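Pre-mRNA-splicing factor SAD1 (Saccharomyces cerevisiae, PDB 4MSX) promotes assembly of newly made U4 snRNA into the U4/U6 snRNP and is required for pre-mRNA splicing, with a catalytically inactive ubiquitin-protease fold. Local coordinates at residues M205-D210 with P372-F377; Y411-N416 with Q476-Q481. All coordinates share one frame; numbering follows the deposited sequence.

Contact 1. Residues M205-D210 with P372-F377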
ATOM      1  N   MET A 205       7.842   4.435   1.089  1.00 31.65           N
ATOM      2  CA  MET A 205       8.586   5.673   0.736  1.00 33.20           C
ATOM      3  C   MET A 205       8.740   6.489   2.003  1.00 34.04           C
ATOM      4  O   MET A 205       7.804   7.146   2.453  1.00 29.32           O
ATOM      5  CB  MET A 205       7.829   6.511  -0.277  1.00 28.26           C
ATOM      6  CG  MET A 205       7.791   5.784  -1.613  1.00 38.10           C
ATOM      7  SD  MET A 205       6.712   6.610  -2.793  1.00 43.96           S
ATOM      8  CE  MET A 205       7.022   5.509  -4.181  1.00 52.58           C
ATOM      9  N   VAL A 206       9.914   6.424   2.596  1.00 29.08           N
ATOM     10  CA  VAL A 206      10.048   6.897   3.983  1.00 29.29           C
ATOM     11  C   VAL A 206       9.424   8.268   4.346  1.00 32.11           C
ATOM     12  O   VAL A 206       8.782   8.395   5.378  1.00 35.44           O
ATOM     13  CB  VAL A 206      11.501   6.755   4.463  1.00 37.73           C
ATOM     14  CG1 VAL A 206      11.714   7.494   5.778  1.00 39.89           C
ATOM     15  CG2 VAL A 206      11.804   5.250   4.658  1.00 48.34           C
ATOM     16  N   PRO A 207       9.578   9.286   3.505  1.00 34.77           N
ATOM     17  CA  PRO A 207       9.064  10.634   3.834  1.00 35.62           C
ATOM     18  C   PRO A 207       7.564  10.703   3.813  1.00 37.32           C
ATOM     19  O   PRO A 207       6.935  11.507   4.514  1.00 33.43           O
ATOM     20  CB  PRO A 207       9.595  11.533   2.701  1.00 39.88           C
ATOM     21  CG  PRO A 207      10.624  10.689   1.940  1.00 42.99           C
ATOM     22  CD  PRO A 207      10.424   9.248   2.288  1.00 40.25           C
ATOM     23  N   VAL A 208       6.959   9.888   2.955  1.00 29.35           N
ATOM     24  CA  VAL A 208       5.515   9.806   2.932  1.00 28.46           C
ATOM     25  C   VAL A 208       5.070   8.987   4.134  1.00 26.33           C
ATOM     26  O   VAL A 208       4.135   9.365   4.851  1.00 26.74           O
ATOM     27  CB  VAL A 208       5.025   9.119   1.581  1.00 27.29           C
ATOM     28  CG1 VAL A 208       3.528   9.068   1.584  1.00 32.61           C
ATOM     29  CG2 VAL A 208       5.577   9.882   0.373  1.00 34.68           C
ATOM     30  N   ARG A 209       5.714   7.844   4.335  1.00 23.70           N
ATOM     31  CA  ARG A 209       5.343   6.963   5.435  1.00 27.71           C
ATOM     32  C   ARG A 209       5.438   7.739   6.751  1.00 35.74           C
ATOM     33  O   ARG A 209       4.490   7.750   7.585  1.00 25.24           O
ATOM     34  CB  ARG A 209       6.294   5.779   5.542  1.00 27.09           C
ATOM     35  CG  ARG A 209       5.983   4.869   6.755  1.00 26.23           C
ATOM     36  CD  ARG A 209       7.153   3.945   7.025  1.00 27.63           C
ATOM     37  NE  ARG A 209       8.242   4.739   7.666  1.00 30.60           N
ATOM     38  CZ  ARG A 209       9.373   4.209   8.117  1.00 39.30           C
ATOM     39  NH1 ARG A 209       9.561   2.904   8.004  1.00 34.41           N
ATOM     40  NH2 ARG A 209      10.326   4.983   8.679  1.00 34.51           N
ATOM     41  N   ASP A 210       6.580   8.401   6.947  1.00 27.55           N
ATOM     42  CA  ASP A 210       6.787   9.097   8.250  1.00 31.60           C
ATOM     43  C   ASP A 210       5.708  10.136   8.510  1.00 30.42           C
ATOM     44  O   ASP A 210       5.195  10.285   9.639  1.00 31.82           O
ATOM     45  CB  ASP A 210       8.176   9.749   8.314  1.00 31.22           C
ATOM     46  CG  ASP A 210       9.274   8.732   8.521  1.00 39.14           C
ATOM     47  OD1 ASP A 210       8.954   7.515   8.477  1.00 32.60           O
ATOM     48  OD2 ASP A 210      10.465   9.134   8.726  1.00 40.96           O
ATOM     49  N   PRO A 372      13.850  12.715  -9.188  1.00 34.19           N
ATOM     50  CA  PRO A 372      13.278  12.746  -7.836  1.00 29.08           C
ATOM     51  C   PRO A 372      14.012  11.840  -6.875  1.00 32.93           C
ATOM     52  O   PRO A 372      14.715  10.946  -7.319  1.00 30.42           O
ATOM     53  CB  PRO A 372      11.816  12.224  -8.050  1.00 32.33           C
ATOM     54  CG  PRO A 372      11.891  11.350  -9.270  1.00 35.11           C
ATOM     55  CD  PRO A 372      13.024  11.958 -10.159  1.00 31.98           C
ATOM     56  N   GLN A 373      13.815  12.032  -5.563  1.00 29.84           N
ATOM     57  CA  GLN A 373      14.337  11.088  -4.590  1.00 24.24           C
ATOM     58  C   GLN A 373      13.796   9.658  -4.904  1.00 31.43           C
ATOM     59  O   GLN A 373      14.514   8.662  -4.735  1.00 29.34           O
ATOM     60  CB  GLN A 373      13.872  11.475  -3.161  1.00 27.80           C
ATOM     61  CG  GLN A 373      14.416  10.550  -2.127  1.00 36.64           C
ATOM     62  CD  GLN A 373      15.935  10.811  -1.906  1.00 56.91           C
ATOM     63  OE1 GLN A 373      16.511  11.771  -2.471  1.00 45.96           O
ATOM     64  NE2 GLN A 373      16.586   9.948  -1.124  1.00 55.78           N
ATOM     65  N   PHE A 374      12.522   9.551  -5.298  1.00 27.85           N
ATOM     66  CA  PHE A 374      11.949   8.226  -5.660  1.00 30.72           C
ATOM     67  C   PHE A 374      11.533   8.266  -7.117  1.00 30.63           C
ATOM     68  O   PHE A 374      10.620   9.016  -7.469  1.00 32.69           O
ATOM     69  CB  PHE A 374      10.714   7.894  -4.771  1.00 26.24           C
ATOM     70  CG  PHE A 374      11.060   7.781  -3.343  1.00 28.79           C
ATOM     71  CD1 PHE A 374      11.594   6.615  -2.847  1.00 32.07           C
ATOM     72  CD2 PHE A 374      10.957   8.906  -2.502  1.00 34.62           C
ATOM     73  CE1 PHE A 374      11.934   6.511  -1.478  1.00 31.72           C
ATOM     74  CE2 PHE A 374      11.339   8.841  -1.141  1.00 34.95           C
ATOM     75  CZ  PHE A 374      11.839   7.648  -0.635  1.00 33.96           C
ATOM     76  N   LEU A 375      12.220   7.482  -7.940  1.00 26.99           N
ATOM     77  CA  LEU A 375      11.988   7.411  -9.391  1.00 26.69           C
ATOM     78  C   LEU A 375      11.253   6.107  -9.632  1.00 25.84           C
ATOM     79  O   LEU A 375      11.753   5.020  -9.296  1.00 26.71           O
ATOM     80  CB  LEU A 375      13.370   7.425 -10.098  1.00 28.91           C
ATOM     81  CG  LEU A 375      13.408   7.411 -11.633  1.00 36.45           C
ATOM     82  CD1 LEU A 375      12.546   8.551 -12.207  1.00 31.76           C
ATOM     83  CD2 LEU A 375      14.887   7.526 -12.106  1.00 35.76           C
ATOM     84  N   ILE A 376      10.034   6.225 -10.165  1.00 26.26           N
ATOM     85  CA  ILE A 376       9.156   5.071 -10.347  1.00 22.35           C
ATOM     86  C   ILE A 376       9.048   4.766 -11.835  1.00 25.37           C
ATOM     87  O   ILE A 376       8.633   5.641 -12.628  1.00 24.69           O
ATOM     88  CB  ILE A 376       7.744   5.402  -9.793  1.00 27.39           C
ATOM     89  CG1 ILE A 376       7.857   5.900  -8.358  1.00 24.03           C
ATOM     90  CG2 ILE A 376       6.826   4.125  -9.909  1.00 24.94           C
ATOM     91  CD1 ILE A 376       6.474   6.401  -7.743  1.00 26.89           C
ATOM     92  N   PHE A 377       9.421   3.548 -12.208  1.00 22.74           N
ATOM     93  CA  PHE A 377       9.353   3.142 -13.613  1.00 23.45           C
ATOM     94  C   PHE A 377       8.170   2.223 -13.797  1.00 26.03           C
ATOM     95  O   PHE A 377       7.862   1.413 -12.925  1.00 25.49           O
ATOM     96  CB  PHE A 377      10.558   2.288 -13.997  1.00 24.15           C
ATOM     97  CG  PHE A 377      11.882   3.032 -13.944  1.00 26.03           C
ATOM     98  CD1 PHE A 377      11.971   4.343 -14.386  1.00 30.53           C
ATOM     99  CD2 PHE A 377      13.017   2.392 -13.476  1.00 30.16           C
ATOM    100  CE1 PHE A 377      13.203   5.031 -14.376  1.00 32.81           C
ATOM    101  CE2 PHE A 377      14.269   3.081 -13.437  1.00 34.02           C
ATOM    102  CZ  PHE A 377      14.345   4.386 -13.865  1.00 28.46           C
TER
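Met-205 lays its side chain over one face of the Phe-374 ring. Its CG sits 4.2 Å from the centroid of the Phe-374 ring, a CH-pi contact 14° off the ring normal. The sulfur follows above the same ring, with Met-205 SD 4.9 Å from the Phe-374 centroid, a more distant Met-aromatic contact. The two side chains slide past each other in opposite directions. Beyond CG the methionine runs extended (chi2 172°, chi3 177°), and this carries its methyl past the ring to the next inward-facing residue of the strand. There Met-205 CE meets Ile-376 CD1 at 3.7 Å, and the two chains cross at about a right angle.

Pro-207 reaches the far end of the phenylalanine, with its CD 3.6 Å from both CE2 and CZ of Phe-374. The approach is oblique to the ring. Phe-374 is therefore touched by the N-cap residue Met-205 and by the first turn of helix 206-214. Met-205 also packs on Val-477 and Cys-292, and Pro-207 on Ser-291. The contact thus joins the start of the helix to strand 374-379 beside helix 282-292.

With an alanine at Phe-374, Met-205 and Pro-207 would probably lose their shared partner, leaving a gap between helix start and strand. The packing across the contact is apolar, so shape and burial probably hold the helix start against the sheet.

Contact 2. Residues Y411-N416 with Q476-Q481; sequences YRLKAN and QVWEKQ
This is an antiparallel strand pair inside the mixed sheet of the ubiquitin-protease domain, joining strand 409-421 to strand 472-480. Arg-412 and Glu-479 form a hydrogen-bonded pair, with Arg-412 N 2.9 Å from Glu-479 O and the return bond from Glu-479 N to Arg-412 O. Farther along, the register slips by one residue. Val-477 O accepts from both Lys-414 N (2.9 Å) and Ala-415 N (3.3 Å), and the Ala-415 bond lies in the carbonyl plane, on a lone pair.

On one side of the sheet, Leu-413 puts CD1 over a face of Trp-478, 3.7 Å from the centroid of its five-membered ring. Trp-478 NE1 donates to Gln-476 OE1 at 2.9 Å, which ties down the indole. The amide's other end, Gln-476 NE2, bonds to Asn-416 OD1 at 3.2 Å from above the plane of that carbonyl. Thr-473 also bonds to this oxygen. At the other end of the pair, on the same side as Trp-478, Lys-480 CB packs off-centre on the Tyr-411 ring.

In one of its two conformers, Lys-414 bends at chi2, chi3 and chi4, all near -60° to -73°, and this curls NZ back to Glu-479 OE1 at 2.8 Å in a salt bridge. NZ meets the carboxylate from above its plane. On the same side as Glu-479, Ala-415 CB rests on Val-477, and both touch Leu-201 of helix 189-203. Two successive residues facing Val-477 define a classic beta bulge.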
ATOM      1  N   TYR A 411      21.112   5.476  -8.202  1.00 33.53           N
ATOM      2  CA  TYR A 411      19.844   5.013  -7.591  1.00 30.76           C
ATOM      3  C   TYR A 411      19.998   3.561  -7.148  1.00 33.15           C
ATOM      4  O   TYR A 411      20.745   2.797  -7.774  1.00 30.76           O
ATOM      5  CB  TYR A 411      18.739   5.052  -8.679  1.00 30.10           C
ATOM      6  CG  TYR A 411      18.141   6.415  -8.847  1.00 31.11           C
ATOM      7  CD1 TYR A 411      18.668   7.335  -9.769  1.00 31.52           C
ATOM      8  CD2 TYR A 411      17.031   6.788  -8.093  1.00 29.57           C
ATOM      9  CE1 TYR A 411      18.106   8.589  -9.908  1.00 31.76           C
ATOM     10  CE2 TYR A 411      16.466   8.024  -8.231  1.00 30.93           C
ATOM     11  CZ  TYR A 411      16.984   8.915  -9.145  1.00 32.92           C
ATOM     12  OH  TYR A 411      16.398  10.142  -9.248  1.00 28.97           O
ATOM     13  N   ARG A 412      19.247   3.151  -6.114  1.00 30.50           N
ATOM     14  CA  ARG A 412      19.223   1.753  -5.723  1.00 31.55           C
ATOM     15  C   ARG A 412      17.749   1.275  -5.721  1.00 29.17           C
ATOM     16  O   ARG A 412      16.888   2.041  -5.304  1.00 27.03           O
ATOM     17  CB  ARG A 412      19.777   1.606  -4.299  1.00 35.51           C
ATOM     18  CG  ARG A 412      21.314   1.782  -4.315  1.00 59.61           C
ATOM     19  CD  ARG A 412      22.031   1.185  -3.120  1.00 78.50           C
ATOM     20  NE  ARG A 412      23.477   1.370  -3.280  1.00102.41           N
ATOM     21  CZ  ARG A 412      24.403   0.935  -2.429  1.00102.98           C
ATOM     22  NH1 ARG A 412      24.052   0.272  -1.329  1.00 89.34           N
ATOM     23  NH2 ARG A 412      25.689   1.164  -2.681  1.00107.07           N
ATOM     24  N   LEU A 413      17.529   0.041  -6.138  1.00 27.90           N
ATOM     25  CA  LEU A 413      16.167  -0.518  -6.260  1.00 31.27           C
ATOM     26  C   LEU A 413      15.616  -0.783  -4.867  1.00 33.30           C
ATOM     27  O   LEU A 413      16.292  -1.402  -4.056  1.00 27.56           O
ATOM     28  CB  LEU A 413      16.229  -1.819  -7.040  1.00 32.07           C
ATOM     29  CG  LEU A 413      14.866  -2.479  -7.274  1.00 28.31           C
ATOM     30  CD1 LEU A 413      13.955  -1.588  -8.191  1.00 27.09           C
ATOM     31  CD2 LEU A 413      15.121  -3.842  -7.909  1.00 27.42           C
ATOM     32  N   LYS A 414      14.378  -0.360  -4.606  1.00 24.69           N
ATOM     33  CA  LYS A 414      13.755  -0.505  -3.289  0.54 27.82           C
ATOM     34  C   LYS A 414      12.458  -1.322  -3.341  1.00 30.88           C
ATOM     35  O   LYS A 414      12.069  -1.927  -2.353  1.00 26.76           O
ATOM     36  CB  LYS A 414      13.420   0.880  -2.705  0.54 31.71           C
ATOM     37  CG  LYS A 414      14.666   1.757  -2.343  0.54 34.62           C
ATOM     38  CD  LYS A 414      15.399   1.252  -1.074  0.54 36.01           C
ATOM     39  CE  LYS A 414      14.479   1.266   0.174  0.54 43.53           C
ATOM     40  NZ  LYS A 414      13.952   2.619   0.545  0.54 46.24           N
ATOM     41  N   ALA A 415      11.785  -1.333  -4.498  1.00 25.38           N
ATOM     42  CA  ALA A 415      10.526  -2.081  -4.609  1.00 24.57           C
ATOM     43  C   ALA A 415      10.360  -2.543  -6.049  1.00 22.28           C
ATOM     44  O   ALA A 415      10.746  -1.816  -6.993  1.00 25.82           O
ATOM     45  CB  ALA A 415       9.340  -1.166  -4.218  1.00 23.68           C
ATOM     46  N   ASN A 416       9.774  -3.727  -6.200  1.00 23.00           N
ATOM     47  CA  ASN A 416       9.588  -4.352  -7.516  1.00 24.82           C
ATOM     48  C   ASN A 416       8.189  -5.007  -7.534  1.00 28.28           C
ATOM     49  O   ASN A 416       7.934  -5.910  -6.747  1.00 28.68           O
ATOM     50  CB  ASN A 416      10.697  -5.401  -7.706  1.00 24.09           C
ATOM     51  CG  ASN A 416      10.738  -5.976  -9.135  1.00 27.90           C
ATOM     52  OD1 ASN A 416      10.644  -5.242 -10.099  1.00 33.17           O
ATOM     53  ND2 ASN A 416      10.822  -7.291  -9.253  1.00 26.34           N
ATOM     54  N   GLN A 476       8.675  -0.434 -10.725  1.00 22.11           N
ATOM     55  CA  GLN A 476       9.786  -0.439  -9.765  1.00 19.91           C
ATOM     56  C   GLN A 476       9.910   0.899  -9.126  1.00 23.32           C
ATOM     57  O   GLN A 476       9.644   1.915  -9.758  1.00 26.13           O
ATOM     58  CB  GLN A 476      11.179  -0.703 -10.460  1.00 23.93           C
ATOM     59  CG  GLN A 476      11.251  -2.142 -10.971  1.00 25.78           C
ATOM     60  CD  GLN A 476      12.559  -2.420 -11.696  1.00 31.53           C
ATOM     61  OE1 GLN A 476      13.228  -1.481 -12.198  1.00 28.24           O
ATOM     62  NE2 GLN A 476      12.953  -3.691 -11.710  1.00 30.74           N
ATOM     63  N   VAL A 477      10.428   0.893  -7.897  1.00 23.74           N
ATOM     64  CA  VAL A 477      10.679   2.167  -7.216  1.00 21.82           C
ATOM     65  C   VAL A 477      12.181   2.172  -6.924  1.00 24.67           C
ATOM     66  O   VAL A 477      12.677   1.227  -6.336  1.00 26.01           O
ATOM     67  CB  VAL A 477       9.937   2.298  -5.868  1.00 24.20           C
ATOM     68  CG1 VAL A 477      10.343   3.603  -5.134  1.00 21.75           C
ATOM     69  CG2 VAL A 477       8.382   2.289  -6.082  1.00 22.87           C
ATOM     70  N   TRP A 478      12.857   3.205  -7.406  1.00 26.76           N
ATOM     71  CA  TRP A 478      14.321   3.375  -7.203  1.00 26.81           C
ATOM     72  C   TRP A 478      14.536   4.585  -6.320  1.00 30.48           C
ATOM     73  O   TRP A 478      13.828   5.604  -6.472  1.00 28.86           O
ATOM     74  CB  TRP A 478      15.006   3.610  -8.557  1.00 24.02           C
ATOM     75  CG  TRP A 478      15.009   2.390  -9.421  1.00 23.78           C
ATOM     76  CD1 TRP A 478      13.950   1.914 -10.166  1.00 26.49           C
ATOM     77  CD2 TRP A 478      16.085   1.453  -9.613  1.00 27.70           C
ATOM     78  NE1 TRP A 478      14.319   0.758 -10.809  1.00 30.42           N
ATOM     79  CE2 TRP A 478      15.630   0.475 -10.515  1.00 31.32           C
ATOM     80  CE3 TRP A 478      17.429   1.388  -9.158  1.00 30.08           C
ATOM     81  CZ2 TRP A 478      16.440  -0.605 -10.943  1.00 30.04           C
ATOM     82  CZ3 TRP A 478      18.225   0.328  -9.587  1.00 29.02           C
ATOM     83  CH2 TRP A 478      17.724  -0.652 -10.463  1.00 28.49           C
ATOM     84  N   GLU A 479      15.525   4.511  -5.412  1.00 26.71           N
ATOM     85  CA  GLU A 479      15.732   5.596  -4.479  1.00 27.32           C
ATOM     86  C   GLU A 479      17.145   6.201  -4.701  1.00 30.53           C
ATOM     87  O   GLU A 479      18.134   5.466  -4.840  1.00 29.02           O
ATOM     88  CB  GLU A 479      15.666   5.107  -3.023  1.00 31.11           C
ATOM     89  CG  GLU A 479      15.895   6.251  -2.040  1.00 39.76           C
ATOM     90  CD  GLU A 479      15.620   5.876  -0.566  1.00 47.58           C
ATOM     91  OE1 GLU A 479      15.673   4.659  -0.214  1.00 43.71           O
ATOM     92  OE2 GLU A 479      15.352   6.817   0.229  1.00 52.76           O
ATOM     93  N   LYS A 480      17.184   7.511  -4.775  1.00 30.90           N
ATOM     94  CA  LYS A 480      18.409   8.226  -5.164  1.00 38.63           C
ATOM     95  C   LYS A 480      19.402   8.122  -4.001  1.00 37.13           C
ATOM     96  O   LYS A 480      19.007   8.186  -2.832  1.00 36.95           O
ATOM     97  CB  LYS A 480      18.083   9.686  -5.514  1.00 34.51           C
ATOM     98  CG  LYS A 480      19.303  10.607  -5.751  1.00 41.32           C
ATOM     99  CD  LYS A 480      18.962  11.704  -6.759  1.00 46.02           C
ATOM    100  CE  LYS A 480      18.178  12.818  -6.176  1.00 47.06           C
ATOM    101  NZ  LYS A 480      17.792  13.806  -7.234  1.00 43.75           N
ATOM    102  N   GLN A 481      20.658   7.848  -4.330  1.00 45.50           N
ATOM    103  CA  GLN A 481      21.711   7.738  -3.313  1.00 58.49           C
ATOM    104  C   GLN A 481      22.511   9.027  -3.253  1.00 57.72           C
ATOM    105  O   GLN A 481      22.737   9.668  -4.294  1.00 53.59           O
ATOM    106  CB  GLN A 481      22.681   6.607  -3.671  1.00 52.88           C
ATOM    107  CG  GLN A 481      22.001   5.293  -3.879  1.00 53.88           C
ATOM    108  CD  GLN A 481      21.225   4.875  -2.639  1.00 75.98           C
ATOM    109  OE1 GLN A 481      21.831   4.461  -1.643  1.00 62.66           O
ATOM    110  NE2 GLN A 481      19.872   4.999  -2.682  1.00 53.06           N
TER

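Contacts 1 and 2 lie side by side, with centres about 9 Å apart, and share one sheet. Strand 374-379 of contact 1 pairs with strand 472-480 of contact 2. A probable backbone hydrogen bond runs from Trp-478 N to Leu-375 O (2.8 Å). A second probable bond joins Tyr-411 OH to Pro-372 O at 2.7 Å. Packing adds to this where Phe-377 CD2 lies 3.4 Å from Trp-478 NE1. Strand 374-379 meets Met-205 and the start of helix 206-214 through Phe-374 and Ile-376, while Leu-375 and Phe-377 lie on its other side, against Ile-406 and Leu-404 of strand 403-406. Both contacts lie away from the zinc site formed by Cys-94, Cys-97, His-113 and His-119.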